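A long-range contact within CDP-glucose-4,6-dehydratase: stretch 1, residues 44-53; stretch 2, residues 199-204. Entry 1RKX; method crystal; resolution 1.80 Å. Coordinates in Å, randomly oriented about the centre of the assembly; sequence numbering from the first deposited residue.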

# COMPACT_ATOMS: atom_id res chain seq x y z
N PRO C 44 -32.20 9.98 22.59
CA PRO C 44 -31.73 11.20 21.95
C PRO C 44 -32.77 12.13 21.30
O PRO C 44 -32.47 13.30 21.08
CB PRO C 44 -30.72 10.68 20.93
CG PRO C 44 -31.33 9.40 20.51
CD PRO C 44 -31.75 8.79 21.84
N THR C 45 -33.97 11.63 21.02
CA THR C 45 -34.99 12.47 20.38
C THR C 45 -36.42 12.17 20.84
O THR C 45 -36.68 11.15 21.47
CB THR C 45 -35.00 12.30 18.84
OG1 THR C 45 -35.36 10.95 18.51
CG2 THR C 45 -33.63 12.60 18.24
N VAL C 46 -37.33 13.08 20.52
CA VAL C 46 -38.75 12.90 20.82
C VAL C 46 -39.50 13.35 19.57
O VAL C 46 -39.44 14.52 19.19
CB VAL C 46 -39.21 13.76 22.01
CG1 VAL C 46 -40.73 13.64 22.18
CG2 VAL C 46 -38.51 13.31 23.29
N PRO C 47 -40.22 12.42 18.92
CA PRO C 47 -40.36 11.02 19.30
C PRO C 47 -39.08 10.20 19.14
O PRO C 47 -38.09 10.69 18.60
CB PRO C 47 -41.48 10.53 18.38
CG PRO C 47 -41.24 11.33 17.15
CD PRO C 47 -40.96 12.71 17.68
N SER C 48 -39.12 8.97 19.62
CA SER C 48 -37.99 8.06 19.54
C SER C 48 -38.49 6.64 19.37
O SER C 48 -39.59 6.30 19.79
CB SER C 48 -37.16 8.14 20.83
OG SER C 48 -37.88 7.59 21.93
N LEU C 49 -37.68 5.80 18.73
CA LEU C 49 -38.06 4.40 18.55
C LEU C 49 -38.21 3.80 19.95
O LEU C 49 -39.13 3.01 20.21
CB LEU C 49 -36.98 3.64 17.79
CG LEU C 49 -37.18 2.13 17.63
CD1 LEU C 49 -38.37 1.86 16.71
CD2 LEU C 49 -35.92 1.52 17.05
N PHE C 50 -37.31 4.19 20.84
CA PHE C 50 -37.31 3.68 22.21
C PHE C 50 -38.70 3.73 22.84
O PHE C 50 -39.18 2.74 23.37
CB PHE C 50 -36.32 4.48 23.07
CG PHE C 50 -36.12 3.91 24.45
CD1 PHE C 50 -35.49 2.68 24.62
CD2 PHE C 50 -36.56 4.60 25.58
CE1 PHE C 50 -35.29 2.14 25.90
CE2 PHE C 50 -36.37 4.08 26.86
CZ PHE C 50 -35.73 2.85 27.02
N GLU C 51 -39.33 4.90 22.78
CA GLU C 51 -40.66 5.06 23.37
C GLU C 51 -41.80 4.55 22.49
O GLU C 51 -42.70 3.86 22.99
CB GLU C 51 -40.91 6.54 23.69
CG GLU C 51 -39.98 7.14 24.74
CD GLU C 51 -40.03 6.43 26.08
OE1 GLU C 51 -41.06 5.80 26.38
OE2 GLU C 51 -39.05 6.51 26.83
N THR C 52 -41.76 4.87 21.20
CA THR C 52 -42.83 4.45 20.30
C THR C 52 -42.95 2.94 20.17
O THR C 52 -44.05 2.40 20.04
CB THR C 52 -42.65 5.07 18.88
OG1 THR C 52 -41.41 4.64 18.31
CG2 THR C 52 -42.66 6.60 18.97
N ALA C 53 -41.82 2.23 20.24
CA ALA C 53 -41.84 0.78 20.10
C ALA C 53 -41.68 0.05 21.43
O ALA C 53 -41.44 -1.15 21.45
CB ALA C 53 -40.74 0.33 19.13
N GLY C 199 -37.70 2.73 9.69
CA GLY C 199 -38.75 3.40 10.43
C GLY C 199 -38.22 3.64 11.84
O GLY C 199 -37.44 2.83 12.36
N GLY C 200 -38.61 4.75 12.45
CA GLY C 200 -38.17 5.02 13.80
C GLY C 200 -36.91 5.85 14.02
O GLY C 200 -36.46 5.98 15.16
N ASP C 201 -36.33 6.41 12.96
CA ASP C 201 -35.16 7.25 13.16
C ASP C 201 -35.61 8.69 13.05
O ASP C 201 -36.00 9.15 11.98
CB ASP C 201 -34.07 6.96 12.13
CG ASP C 201 -32.83 7.81 12.35
OD1 ASP C 201 -32.62 8.28 13.49
OD2 ASP C 201 -32.06 8.00 11.39
N TRP C 202 -35.56 9.40 14.16
CA TRP C 202 -35.99 10.78 14.18
C TRP C 202 -34.84 11.77 14.30
O TRP C 202 -35.01 12.91 14.73
CB TRP C 202 -37.01 10.99 15.31
CG TRP C 202 -38.41 10.63 14.88
CD1 TRP C 202 -39.24 11.38 14.08
CD2 TRP C 202 -39.14 9.44 15.19
NE1 TRP C 202 -40.43 10.73 13.88
CE2 TRP C 202 -40.40 9.53 14.55
CE3 TRP C 202 -38.85 8.29 15.95
CZ2 TRP C 202 -41.36 8.52 14.65
CZ3 TRP C 202 -39.81 7.29 16.05
CH2 TRP C 202 -41.06 7.41 15.40
N ALA C 203 -33.65 11.33 13.89
CA ALA C 203 -32.49 12.19 13.92
C ALA C 203 -32.80 13.38 13.01
O ALA C 203 -33.55 13.25 12.04
CB ALA C 203 -31.27 11.45 13.40
N LEU C 204 -32.23 14.53 13.32
CA LEU C 204 -32.46 15.73 12.53
C LEU C 204 -31.54 15.80 11.32
O LEU C 204 -30.45 15.23 11.32
CB LEU C 204 -32.26 16.97 13.40
CG LEU C 204 -33.21 17.14 14.58
CD1 LEU C 204 -32.81 18.35 15.40
CD2 LEU C 204 -34.65 17.28 14.08
O HOH W 1 -34.30 9.05 16.64
O HOH W 2 -35.13 6.54 17.38

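What does the contact centre on? Trp202 covers far more surface than any other residue here. Its CA-to-CB bond points toward the first stretch, and with chi1 at -85° and chi2 at -76° the indole lies against the turn that leads into the helix. Pro47 sits over one face, its CG 3.3 Å from Trp202 CE2 and also 3.3 Å from the centroid of the five-membered ring, only 12° off the ring normal. That is CH-pi geometry: the somewhat electron-poor C-H groups of a proline ring suit the electron-rich face of an indole. The peptide bond before Pro47 is cis, a form proline adopts more readily than other residues.

What else meets the indole? The N-cap residue and the helix after it do. Trp202 CZ3 is 3.6 Å from Ser48 C, 3.7 Å from Leu49 N and 3.8 Å from Thr52 OG1, the latter two at the ring edge, close to its plane. The CA-to-CB bond of Ser48 points away from the second stretch, and its hydroxyl caps the helix: Glu51 N donates to Ser48 OG at 3.2 Å. Thr52 also ties itself to this turn, with Thr52 OG1 donating to Ser48 O at 2.9 Å. The tryptophan therefore packs against a well-braced helix start.

How does Thr45 contribute? Its CA-to-CB bond points toward the second stretch, and Thr45 OG1 comes within 3.6 Å of Trp202 CB. The hydroxyl donates to Pro47 O at 2.7 Å, bracing the loop that carries the proline, and accepts from water 1 at 2.9 Å between Thr45 OG1 and the water oxygen. The same water accepts from Trp202 N, with 2.8 Å between that nitrogen and the water oxygen. A threonine suits this place because its hydroxyl can serve both partners while its methyl, CG2, lies 4.5 Å from Ala203 CA.

Why is there a glycine beside Leu49? The two stretches come close here, with Leu49 CA 4.8 Å from Gly200 CA and Leu49 CB 3.6 Å from Gly200 O. An ideal CB on Gly200 would lie 2.9 Å from Leu49 CD1, a clash, and the backbone angles of 93/6 would also jam it against the preceding carbonyl oxygen. No direct hydrogen bond crosses the contact, but water 2 makes a second bridge: Leu49 N donates to its oxygen at 3.0 Å, and that oxygen donates to Gly200 O at 2.6 Å. Packing and two waters thus join the stretches, which bury 316 Å² between them, both sides summed.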